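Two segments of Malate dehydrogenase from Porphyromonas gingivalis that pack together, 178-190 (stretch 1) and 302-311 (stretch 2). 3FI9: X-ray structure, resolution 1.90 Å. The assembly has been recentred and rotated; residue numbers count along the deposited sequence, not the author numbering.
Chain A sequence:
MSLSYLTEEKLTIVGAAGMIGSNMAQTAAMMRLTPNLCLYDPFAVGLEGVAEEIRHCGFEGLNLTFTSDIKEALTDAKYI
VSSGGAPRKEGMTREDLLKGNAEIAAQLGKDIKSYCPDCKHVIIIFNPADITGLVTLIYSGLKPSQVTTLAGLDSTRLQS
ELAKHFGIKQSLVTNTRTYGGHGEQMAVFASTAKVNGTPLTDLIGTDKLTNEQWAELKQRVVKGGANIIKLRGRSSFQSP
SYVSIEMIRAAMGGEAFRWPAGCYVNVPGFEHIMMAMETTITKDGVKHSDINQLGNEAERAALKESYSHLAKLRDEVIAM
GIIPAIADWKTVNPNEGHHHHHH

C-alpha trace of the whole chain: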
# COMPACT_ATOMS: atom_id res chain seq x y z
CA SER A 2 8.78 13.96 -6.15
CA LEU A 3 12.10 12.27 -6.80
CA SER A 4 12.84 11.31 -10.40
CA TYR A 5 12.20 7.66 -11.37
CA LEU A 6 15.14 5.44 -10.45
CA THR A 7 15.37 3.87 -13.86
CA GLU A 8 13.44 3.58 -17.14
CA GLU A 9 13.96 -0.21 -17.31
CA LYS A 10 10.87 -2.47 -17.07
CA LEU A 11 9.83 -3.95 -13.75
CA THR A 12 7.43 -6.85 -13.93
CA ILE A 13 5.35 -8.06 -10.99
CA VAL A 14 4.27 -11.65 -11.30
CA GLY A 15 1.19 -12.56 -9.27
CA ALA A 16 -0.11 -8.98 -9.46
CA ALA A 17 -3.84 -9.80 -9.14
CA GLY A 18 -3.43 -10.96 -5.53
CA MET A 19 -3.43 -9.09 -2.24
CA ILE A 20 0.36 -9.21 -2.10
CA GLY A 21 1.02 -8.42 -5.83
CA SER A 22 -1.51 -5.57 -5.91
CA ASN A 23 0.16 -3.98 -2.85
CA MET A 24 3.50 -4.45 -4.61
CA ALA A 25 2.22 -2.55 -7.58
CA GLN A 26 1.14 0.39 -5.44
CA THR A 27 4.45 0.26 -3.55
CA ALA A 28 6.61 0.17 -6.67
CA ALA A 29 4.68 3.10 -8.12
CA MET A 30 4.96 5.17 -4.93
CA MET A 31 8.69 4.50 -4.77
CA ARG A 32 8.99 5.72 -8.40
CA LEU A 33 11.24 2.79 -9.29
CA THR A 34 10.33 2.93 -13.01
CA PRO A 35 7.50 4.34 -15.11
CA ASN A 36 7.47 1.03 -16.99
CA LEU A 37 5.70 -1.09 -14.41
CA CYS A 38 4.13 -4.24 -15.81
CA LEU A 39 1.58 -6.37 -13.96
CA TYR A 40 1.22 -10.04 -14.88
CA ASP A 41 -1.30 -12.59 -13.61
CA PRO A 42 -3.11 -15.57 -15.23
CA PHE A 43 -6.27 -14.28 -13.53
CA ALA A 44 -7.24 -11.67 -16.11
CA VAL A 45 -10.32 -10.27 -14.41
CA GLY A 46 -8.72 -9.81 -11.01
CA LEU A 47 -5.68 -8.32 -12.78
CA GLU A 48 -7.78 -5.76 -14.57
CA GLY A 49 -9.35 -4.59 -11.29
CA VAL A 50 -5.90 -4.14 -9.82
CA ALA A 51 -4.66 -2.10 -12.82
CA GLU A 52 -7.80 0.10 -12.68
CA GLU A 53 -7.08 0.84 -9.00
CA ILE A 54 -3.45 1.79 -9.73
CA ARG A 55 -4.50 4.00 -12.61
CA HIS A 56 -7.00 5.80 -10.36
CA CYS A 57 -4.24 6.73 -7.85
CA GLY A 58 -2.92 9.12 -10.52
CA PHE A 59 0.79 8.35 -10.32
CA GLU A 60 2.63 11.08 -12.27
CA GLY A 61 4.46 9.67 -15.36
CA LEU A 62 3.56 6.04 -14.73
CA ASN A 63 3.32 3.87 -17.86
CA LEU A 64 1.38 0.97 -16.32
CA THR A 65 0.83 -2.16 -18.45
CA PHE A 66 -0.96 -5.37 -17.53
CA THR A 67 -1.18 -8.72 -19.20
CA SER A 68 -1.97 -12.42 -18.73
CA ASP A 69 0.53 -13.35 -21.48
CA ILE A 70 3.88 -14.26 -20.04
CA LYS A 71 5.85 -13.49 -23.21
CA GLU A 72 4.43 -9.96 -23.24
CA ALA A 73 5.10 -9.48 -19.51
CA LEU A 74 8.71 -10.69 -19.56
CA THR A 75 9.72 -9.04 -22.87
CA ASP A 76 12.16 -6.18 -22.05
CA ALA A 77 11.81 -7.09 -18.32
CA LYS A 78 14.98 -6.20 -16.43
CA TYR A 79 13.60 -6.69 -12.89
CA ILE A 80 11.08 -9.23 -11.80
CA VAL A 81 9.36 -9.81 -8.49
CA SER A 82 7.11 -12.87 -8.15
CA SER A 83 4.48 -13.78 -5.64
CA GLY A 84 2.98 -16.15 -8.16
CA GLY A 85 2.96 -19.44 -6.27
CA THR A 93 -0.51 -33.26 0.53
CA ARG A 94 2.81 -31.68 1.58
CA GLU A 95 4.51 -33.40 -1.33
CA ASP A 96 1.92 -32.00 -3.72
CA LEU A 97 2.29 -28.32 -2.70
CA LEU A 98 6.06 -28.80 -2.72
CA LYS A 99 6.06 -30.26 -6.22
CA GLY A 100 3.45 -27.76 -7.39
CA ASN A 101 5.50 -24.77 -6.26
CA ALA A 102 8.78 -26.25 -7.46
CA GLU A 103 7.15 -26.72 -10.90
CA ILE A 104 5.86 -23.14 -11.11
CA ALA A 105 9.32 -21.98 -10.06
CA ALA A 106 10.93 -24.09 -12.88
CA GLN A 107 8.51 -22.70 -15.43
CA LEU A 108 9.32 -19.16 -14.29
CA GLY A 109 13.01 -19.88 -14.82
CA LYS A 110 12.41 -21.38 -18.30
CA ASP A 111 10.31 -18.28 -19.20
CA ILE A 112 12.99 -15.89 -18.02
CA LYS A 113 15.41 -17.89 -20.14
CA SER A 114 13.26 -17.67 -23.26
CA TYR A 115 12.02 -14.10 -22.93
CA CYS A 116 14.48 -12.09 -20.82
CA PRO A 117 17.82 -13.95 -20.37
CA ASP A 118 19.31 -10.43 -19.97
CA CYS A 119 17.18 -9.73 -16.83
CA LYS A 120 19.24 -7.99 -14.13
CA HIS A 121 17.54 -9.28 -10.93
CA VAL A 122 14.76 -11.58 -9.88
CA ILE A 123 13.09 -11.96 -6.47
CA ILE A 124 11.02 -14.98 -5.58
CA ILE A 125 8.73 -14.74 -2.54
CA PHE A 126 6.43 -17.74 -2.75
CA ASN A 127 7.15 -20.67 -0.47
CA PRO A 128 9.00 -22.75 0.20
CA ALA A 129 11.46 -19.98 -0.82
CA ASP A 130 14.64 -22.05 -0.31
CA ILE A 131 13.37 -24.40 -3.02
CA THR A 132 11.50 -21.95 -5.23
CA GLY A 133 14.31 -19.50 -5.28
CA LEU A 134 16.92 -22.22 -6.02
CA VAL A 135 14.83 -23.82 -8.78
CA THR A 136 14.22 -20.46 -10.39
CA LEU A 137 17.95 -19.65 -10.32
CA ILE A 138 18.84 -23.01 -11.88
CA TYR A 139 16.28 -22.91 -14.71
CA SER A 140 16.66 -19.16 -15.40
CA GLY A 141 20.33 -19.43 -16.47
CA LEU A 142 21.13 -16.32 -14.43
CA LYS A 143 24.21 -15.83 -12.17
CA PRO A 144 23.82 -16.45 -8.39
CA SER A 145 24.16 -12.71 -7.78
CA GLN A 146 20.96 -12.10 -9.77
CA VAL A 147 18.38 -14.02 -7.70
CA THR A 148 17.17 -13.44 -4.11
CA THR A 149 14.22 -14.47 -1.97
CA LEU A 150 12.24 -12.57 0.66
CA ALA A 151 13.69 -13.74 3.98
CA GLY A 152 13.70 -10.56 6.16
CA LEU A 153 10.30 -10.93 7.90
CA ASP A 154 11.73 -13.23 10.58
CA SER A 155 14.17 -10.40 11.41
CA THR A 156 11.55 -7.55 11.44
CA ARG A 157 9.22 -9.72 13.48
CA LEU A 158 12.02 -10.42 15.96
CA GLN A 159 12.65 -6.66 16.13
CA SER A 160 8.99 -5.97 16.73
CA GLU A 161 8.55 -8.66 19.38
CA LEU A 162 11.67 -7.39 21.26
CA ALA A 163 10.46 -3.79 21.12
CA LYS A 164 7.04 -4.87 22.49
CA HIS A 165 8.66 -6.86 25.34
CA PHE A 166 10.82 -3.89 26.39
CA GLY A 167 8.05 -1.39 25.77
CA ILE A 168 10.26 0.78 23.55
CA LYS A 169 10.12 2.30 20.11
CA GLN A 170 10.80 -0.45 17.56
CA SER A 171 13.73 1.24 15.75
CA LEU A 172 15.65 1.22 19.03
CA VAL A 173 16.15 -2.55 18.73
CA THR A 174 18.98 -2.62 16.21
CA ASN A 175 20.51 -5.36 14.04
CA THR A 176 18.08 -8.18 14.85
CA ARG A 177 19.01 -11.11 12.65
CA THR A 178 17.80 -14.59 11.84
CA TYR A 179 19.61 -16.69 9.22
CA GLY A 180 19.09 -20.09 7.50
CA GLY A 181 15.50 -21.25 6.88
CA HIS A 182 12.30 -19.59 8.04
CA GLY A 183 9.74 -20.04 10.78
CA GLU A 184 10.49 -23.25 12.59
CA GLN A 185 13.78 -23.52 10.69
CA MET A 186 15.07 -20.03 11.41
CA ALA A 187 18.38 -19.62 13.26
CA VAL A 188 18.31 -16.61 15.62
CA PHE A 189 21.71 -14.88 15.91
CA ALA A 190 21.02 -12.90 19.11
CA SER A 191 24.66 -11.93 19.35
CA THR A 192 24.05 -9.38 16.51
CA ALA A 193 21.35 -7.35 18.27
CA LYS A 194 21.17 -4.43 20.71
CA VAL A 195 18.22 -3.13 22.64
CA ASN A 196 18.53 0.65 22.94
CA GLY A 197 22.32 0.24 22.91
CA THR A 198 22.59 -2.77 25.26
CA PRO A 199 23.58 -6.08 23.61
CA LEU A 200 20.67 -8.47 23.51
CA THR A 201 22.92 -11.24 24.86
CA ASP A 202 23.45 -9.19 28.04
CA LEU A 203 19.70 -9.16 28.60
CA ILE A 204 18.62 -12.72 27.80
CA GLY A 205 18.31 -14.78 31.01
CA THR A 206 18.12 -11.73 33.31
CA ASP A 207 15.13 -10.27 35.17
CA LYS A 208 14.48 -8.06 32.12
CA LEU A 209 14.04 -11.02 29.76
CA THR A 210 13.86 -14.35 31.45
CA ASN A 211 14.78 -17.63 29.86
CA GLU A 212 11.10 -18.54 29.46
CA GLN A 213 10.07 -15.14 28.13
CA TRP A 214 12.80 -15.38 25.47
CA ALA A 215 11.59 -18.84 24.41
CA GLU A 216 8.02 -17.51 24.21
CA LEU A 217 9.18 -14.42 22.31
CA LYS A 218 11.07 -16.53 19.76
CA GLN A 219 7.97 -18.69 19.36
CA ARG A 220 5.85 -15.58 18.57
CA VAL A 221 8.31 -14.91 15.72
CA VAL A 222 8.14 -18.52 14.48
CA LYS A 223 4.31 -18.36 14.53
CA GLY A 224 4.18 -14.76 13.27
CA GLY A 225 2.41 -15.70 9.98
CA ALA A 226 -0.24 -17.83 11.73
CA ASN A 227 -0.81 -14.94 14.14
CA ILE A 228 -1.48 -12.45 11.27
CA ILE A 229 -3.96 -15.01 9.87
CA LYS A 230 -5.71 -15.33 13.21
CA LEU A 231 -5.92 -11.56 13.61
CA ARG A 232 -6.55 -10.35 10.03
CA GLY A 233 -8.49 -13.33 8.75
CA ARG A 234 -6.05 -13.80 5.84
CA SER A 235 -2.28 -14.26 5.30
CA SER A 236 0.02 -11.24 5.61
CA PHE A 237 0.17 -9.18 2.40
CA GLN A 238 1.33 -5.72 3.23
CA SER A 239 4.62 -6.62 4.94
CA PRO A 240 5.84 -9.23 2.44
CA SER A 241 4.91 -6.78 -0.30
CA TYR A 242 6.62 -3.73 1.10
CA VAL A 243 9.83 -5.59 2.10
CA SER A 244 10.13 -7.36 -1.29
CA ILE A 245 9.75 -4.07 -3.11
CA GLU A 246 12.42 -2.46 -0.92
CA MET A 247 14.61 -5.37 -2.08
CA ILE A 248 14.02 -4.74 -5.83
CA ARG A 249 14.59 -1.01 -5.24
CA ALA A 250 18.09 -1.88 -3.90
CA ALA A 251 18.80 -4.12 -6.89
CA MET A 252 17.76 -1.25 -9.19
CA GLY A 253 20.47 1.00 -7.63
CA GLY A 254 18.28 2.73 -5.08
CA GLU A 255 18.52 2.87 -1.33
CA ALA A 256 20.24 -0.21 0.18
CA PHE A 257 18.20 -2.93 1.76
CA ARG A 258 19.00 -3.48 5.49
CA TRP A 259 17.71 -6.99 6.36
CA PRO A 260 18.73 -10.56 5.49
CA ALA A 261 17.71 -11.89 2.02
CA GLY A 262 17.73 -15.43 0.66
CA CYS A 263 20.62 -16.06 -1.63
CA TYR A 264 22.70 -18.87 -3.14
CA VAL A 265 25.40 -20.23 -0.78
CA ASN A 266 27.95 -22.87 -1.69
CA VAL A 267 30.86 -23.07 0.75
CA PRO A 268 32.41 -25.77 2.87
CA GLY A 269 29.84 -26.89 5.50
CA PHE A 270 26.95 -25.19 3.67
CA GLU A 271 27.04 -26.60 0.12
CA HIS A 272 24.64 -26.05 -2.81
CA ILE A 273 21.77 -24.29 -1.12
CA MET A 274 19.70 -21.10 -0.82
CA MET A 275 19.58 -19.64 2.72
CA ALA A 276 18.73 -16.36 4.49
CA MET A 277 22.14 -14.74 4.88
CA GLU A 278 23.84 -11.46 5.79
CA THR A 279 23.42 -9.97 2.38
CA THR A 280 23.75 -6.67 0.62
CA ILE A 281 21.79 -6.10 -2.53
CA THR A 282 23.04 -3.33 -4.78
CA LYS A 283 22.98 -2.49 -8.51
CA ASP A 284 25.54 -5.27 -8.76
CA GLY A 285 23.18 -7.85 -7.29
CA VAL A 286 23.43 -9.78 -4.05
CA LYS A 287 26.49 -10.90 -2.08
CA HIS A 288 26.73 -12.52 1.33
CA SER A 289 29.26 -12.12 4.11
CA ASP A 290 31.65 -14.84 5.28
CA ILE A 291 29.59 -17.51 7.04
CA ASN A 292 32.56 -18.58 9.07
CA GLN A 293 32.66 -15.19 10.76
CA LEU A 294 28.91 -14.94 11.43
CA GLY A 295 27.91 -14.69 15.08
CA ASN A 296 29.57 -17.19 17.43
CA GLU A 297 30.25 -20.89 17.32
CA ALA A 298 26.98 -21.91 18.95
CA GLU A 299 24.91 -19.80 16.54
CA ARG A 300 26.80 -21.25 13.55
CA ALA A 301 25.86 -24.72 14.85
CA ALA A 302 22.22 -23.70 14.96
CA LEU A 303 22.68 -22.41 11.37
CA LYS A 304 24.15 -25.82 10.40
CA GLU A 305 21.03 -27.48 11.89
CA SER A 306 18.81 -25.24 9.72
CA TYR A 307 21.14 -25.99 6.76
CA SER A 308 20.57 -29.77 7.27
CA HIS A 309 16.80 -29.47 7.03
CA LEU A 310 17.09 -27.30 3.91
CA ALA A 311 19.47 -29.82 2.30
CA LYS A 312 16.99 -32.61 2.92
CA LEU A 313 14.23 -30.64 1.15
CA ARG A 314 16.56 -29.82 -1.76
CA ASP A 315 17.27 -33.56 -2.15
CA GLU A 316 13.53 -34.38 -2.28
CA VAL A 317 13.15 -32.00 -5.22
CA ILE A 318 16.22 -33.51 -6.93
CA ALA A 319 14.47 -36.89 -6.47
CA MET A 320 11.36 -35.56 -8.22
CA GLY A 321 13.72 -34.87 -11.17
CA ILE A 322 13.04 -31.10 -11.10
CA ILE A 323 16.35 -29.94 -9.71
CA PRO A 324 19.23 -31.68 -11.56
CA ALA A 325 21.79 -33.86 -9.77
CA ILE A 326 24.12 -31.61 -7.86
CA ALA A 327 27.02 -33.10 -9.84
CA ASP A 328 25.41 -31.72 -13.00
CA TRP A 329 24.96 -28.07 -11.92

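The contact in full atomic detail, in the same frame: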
# COMPACT_ATOMS: atom_id res chain seq x y z
N THR A 178 17.89 -13.14 11.92
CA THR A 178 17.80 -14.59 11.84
C THR A 178 18.40 -14.99 10.48
O THR A 178 18.19 -14.32 9.47
CB THR A 178 16.34 -15.13 11.95
OG1 THR A 178 15.65 -14.89 10.72
CG2 THR A 178 15.53 -14.45 13.09
N TYR A 179 19.07 -16.14 10.45
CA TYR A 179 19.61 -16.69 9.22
C TYR A 179 19.12 -18.13 9.00
O TYR A 179 18.41 -18.72 9.85
CB TYR A 179 21.15 -16.66 9.26
CG TYR A 179 21.73 -15.28 9.47
CD1 TYR A 179 21.50 -14.25 8.57
CD2 TYR A 179 22.53 -15.02 10.57
CE1 TYR A 179 22.03 -12.97 8.79
CE2 TYR A 179 23.08 -13.78 10.79
CZ TYR A 179 22.81 -12.76 9.91
OH TYR A 179 23.38 -11.54 10.13
N GLY A 180 19.46 -18.68 7.83
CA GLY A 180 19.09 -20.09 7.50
C GLY A 180 17.75 -20.23 6.80
O GLY A 180 17.53 -19.64 5.75
N GLY A 181 16.85 -21.01 7.42
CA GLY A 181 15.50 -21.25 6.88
C GLY A 181 14.57 -20.27 7.54
O GLY A 181 15.03 -19.35 8.23
N HIS A 182 13.27 -20.45 7.39
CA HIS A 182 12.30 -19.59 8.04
C HIS A 182 11.37 -20.32 9.00
O HIS A 182 11.32 -21.56 9.03
CB HIS A 182 11.48 -18.83 7.01
CG HIS A 182 10.43 -19.66 6.34
ND1 HIS A 182 10.73 -20.61 5.38
CD2 HIS A 182 9.09 -19.68 6.48
CE1 HIS A 182 9.61 -21.17 4.96
NE2 HIS A 182 8.60 -20.64 5.62
N GLY A 183 10.62 -19.53 9.77
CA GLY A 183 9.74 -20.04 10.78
C GLY A 183 10.47 -21.03 11.68
O GLY A 183 11.48 -20.72 12.34
N GLU A 184 9.99 -22.25 11.66
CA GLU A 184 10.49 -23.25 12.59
C GLU A 184 11.95 -23.52 12.28
O GLU A 184 12.67 -23.99 13.15
CB GLU A 184 9.68 -24.54 12.46
N GLN A 185 12.38 -23.24 11.05
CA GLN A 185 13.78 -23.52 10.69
C GLN A 185 14.68 -22.28 10.74
O GLN A 185 15.81 -22.30 10.23
CB GLN A 185 13.85 -24.12 9.31
CG GLN A 185 13.00 -25.35 9.19
CD GLN A 185 13.50 -26.41 10.08
OE1 GLN A 185 12.74 -27.23 10.58
NE2 GLN A 185 14.80 -26.41 10.32
N MET A 186 14.19 -21.20 11.33
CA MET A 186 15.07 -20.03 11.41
C MET A 186 16.15 -20.29 12.44
O MET A 186 15.91 -21.00 13.41
CB MET A 186 14.30 -18.74 11.73
CG MET A 186 13.89 -18.56 13.22
SD MET A 186 12.72 -17.18 13.49
CE MET A 186 12.77 -17.11 15.26
N ALA A 187 17.30 -19.65 12.25
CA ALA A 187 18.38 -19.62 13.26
C ALA A 187 18.57 -18.17 13.75
O ALA A 187 19.02 -17.31 13.00
CB ALA A 187 19.69 -20.15 12.64
N VAL A 188 18.20 -17.91 15.00
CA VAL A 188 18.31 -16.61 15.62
C VAL A 188 19.76 -16.35 16.06
O VAL A 188 20.35 -17.12 16.83
CB VAL A 188 17.35 -16.50 16.85
CG1 VAL A 188 17.30 -15.09 17.35
CG2 VAL A 188 15.92 -17.00 16.49
N PHE A 189 20.36 -15.30 15.51
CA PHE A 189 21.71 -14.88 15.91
C PHE A 189 21.62 -13.70 16.88
O PHE A 189 21.91 -12.56 16.53
CB PHE A 189 22.56 -14.50 14.69
CG PHE A 189 23.21 -15.67 14.05
CD1 PHE A 189 22.44 -16.80 13.70
CD2 PHE A 189 24.57 -15.67 13.75
CE1 PHE A 189 23.04 -17.94 13.08
CE2 PHE A 189 25.18 -16.79 13.11
CZ PHE A 189 24.41 -17.92 12.77
N ALA A 190 21.20 -13.99 18.11
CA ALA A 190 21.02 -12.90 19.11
C ALA A 190 22.29 -12.09 19.39
O ALA A 190 22.26 -10.92 19.81
CB ALA A 190 20.45 -13.48 20.41
N ALA A 302 23.66 -23.76 15.16
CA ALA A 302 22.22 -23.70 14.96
C ALA A 302 21.94 -23.50 13.46
O ALA A 302 21.01 -24.11 12.91
CB ALA A 302 21.62 -22.52 15.79
N LEU A 303 22.75 -22.66 12.83
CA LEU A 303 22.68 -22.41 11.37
C LEU A 303 22.92 -23.72 10.57
O LEU A 303 22.24 -23.99 9.58
CB LEU A 303 23.69 -21.34 10.96
CG LEU A 303 23.64 -20.88 9.49
CD1 LEU A 303 22.27 -20.32 9.15
CD2 LEU A 303 24.71 -19.84 9.15
N LYS A 304 23.87 -24.52 11.03
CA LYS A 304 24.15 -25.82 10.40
C LYS A 304 22.93 -26.75 10.52
O LYS A 304 22.57 -27.44 9.57
CB LYS A 304 25.39 -26.45 11.05
CG LYS A 304 25.78 -27.84 10.53
CD LYS A 304 25.86 -27.85 8.99
CE LYS A 304 26.50 -29.16 8.48
NZ LYS A 304 26.68 -29.20 7.00
N GLU A 305 22.27 -26.75 11.69
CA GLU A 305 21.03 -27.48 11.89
C GLU A 305 19.95 -27.08 10.85
O GLU A 305 19.30 -27.93 10.25
CB GLU A 305 20.46 -27.12 13.27
CG GLU A 305 21.04 -27.86 14.42
CD GLU A 305 20.23 -29.12 14.72
OE1 GLU A 305 20.59 -30.18 14.16
OE2 GLU A 305 19.26 -29.05 15.52
N SER A 306 19.72 -25.77 10.72
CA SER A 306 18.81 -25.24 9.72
C SER A 306 19.27 -25.68 8.29
O SER A 306 18.46 -26.19 7.46
CB SER A 306 18.75 -23.71 9.86
OG SER A 306 17.91 -23.11 8.91
N TYR A 307 20.56 -25.55 8.04
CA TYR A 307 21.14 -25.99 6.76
C TYR A 307 20.73 -27.46 6.48
O TYR A 307 20.27 -27.78 5.39
CB TYR A 307 22.67 -25.81 6.67
CG TYR A 307 23.22 -26.51 5.44
CD1 TYR A 307 23.24 -25.87 4.19
CD2 TYR A 307 23.61 -27.85 5.50
CE1 TYR A 307 23.68 -26.56 3.03
CE2 TYR A 307 24.03 -28.54 4.36
CZ TYR A 307 24.08 -27.89 3.15
OH TYR A 307 24.49 -28.61 2.04
N SER A 308 20.86 -28.34 7.48
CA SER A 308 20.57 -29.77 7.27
C SER A 308 19.13 -30.05 6.86
O SER A 308 18.85 -30.97 6.06
CB SER A 308 20.95 -30.59 8.51
OG SER A 308 22.34 -30.38 8.80
N HIS A 309 18.19 -29.30 7.43
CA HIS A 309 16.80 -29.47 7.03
C HIS A 309 16.58 -28.96 5.60
O HIS A 309 15.82 -29.57 4.82
CB HIS A 309 15.89 -28.71 7.99
CG HIS A 309 14.44 -28.91 7.73
ND1 HIS A 309 13.78 -28.29 6.69
CD2 HIS A 309 13.50 -29.65 8.38
CE1 HIS A 309 12.50 -28.64 6.70
NE2 HIS A 309 12.31 -29.46 7.72
N LEU A 310 17.25 -27.86 5.26
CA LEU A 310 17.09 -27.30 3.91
C LEU A 310 17.65 -28.26 2.85
O LEU A 310 17.05 -28.43 1.78
CB LEU A 310 17.81 -25.95 3.80
CG LEU A 310 17.19 -24.84 4.68
CD1 LEU A 310 17.92 -23.50 4.47
CD2 LEU A 310 15.71 -24.69 4.39
N ALA A 311 18.78 -28.87 3.17
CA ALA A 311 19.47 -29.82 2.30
C ALA A 311 18.62 -31.07 2.09
O ALA A 311 18.54 -31.60 0.98
CB ALA A 311 20.85 -30.17 2.90
O HOH W 1 17.88 -23.54 13.97

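The apolar centre of this contact is Leu303, on a helix that lies against a two-stranded hairpin. Its CA-to-CB bond points sideways to the hairpin, but the side chain, with chi1 in t and chi2 in p, brings its end nearer. CD1 of Leu303 settles 3.8 Å from CB of Tyr179 and 3.5 Å from N of Gly180. A branched, flexible aliphatic chain suits this position because it can turn back from a sideways start and fill the space over the strand. Tyr179 offers only the base of its side chain here; its end leads away, and its OH is hydrogen-bonded elsewhere in the structure.

Next to this pair, Ala187 points toward the helix, its CB 4.0 Å from CA of Leu303 and 4.4 Å from CB of Ala302. Ala187 presents only a methyl group and the CA-to-CB bond of Leu303 points sideways, and the CA atoms of Ala187 and Leu303 lie 5.5 Å apart. The hairpin itself is held in register at this point, since Tyr179 and Ala187 exchange two backbone hydrogen bonds, N of each to O of the other, both 2.8 Å. Phe189 adds a further apolar contact. CZ of its ring lies 3.9 Å from CB of Leu303, which sits at the ring edge, near its plane.

Beyond Leu303, around Ser306 and Leu310, the hairpin meets the helix through two glycines. Gly180 has phi/psi of 90/-122, angles at which a CB would be jammed against the preceding carbonyl oxygen, so the backbone alone calls for glycine. The packing agrees: an ideal CB would fall 2.5 Å from OG of Ser306 and 3.3 Å from CD1 of Leu303. At Gly181 a CB would clash with CB of Gln185, at 2.9 Å. Leu310 covers bare backbone, its CD1 4.0 Å from C of Gly180.

Ser306 supplies the polar link. Its CA-to-CB bond points toward the hairpin and chi1 is t; OG accepts a hydrogen bond from N of Gly181 at 2.8 Å and donates one to O of Gln185 at 2.6 Å. The direct backbone bond from N of Gly181 to O of Gln185 is weak, at 3.3 Å, and the hydroxyl bridges the same two groups. A small side chain able both to donate and to accept is well matched to this buried site, and the CA atoms of Gln185 and Ser306 lie 5.4 Å apart.

At the more open edge, Gln185 reaches over the imidazole of His309. Its CG lies 4.0 Å from the centroid of the His309 ring and 14° off the normal, a CH-pi contact, while its OE1 comes 3.4 Å from CD2 of His309 over one face. Glutamine suits this border, with a methylene to lay on the ring and a polar end. A water also bridges the stretches, donating to O of Met186 at 3.3 Å and, weakly, to O of Ala302 at 3.4 Å.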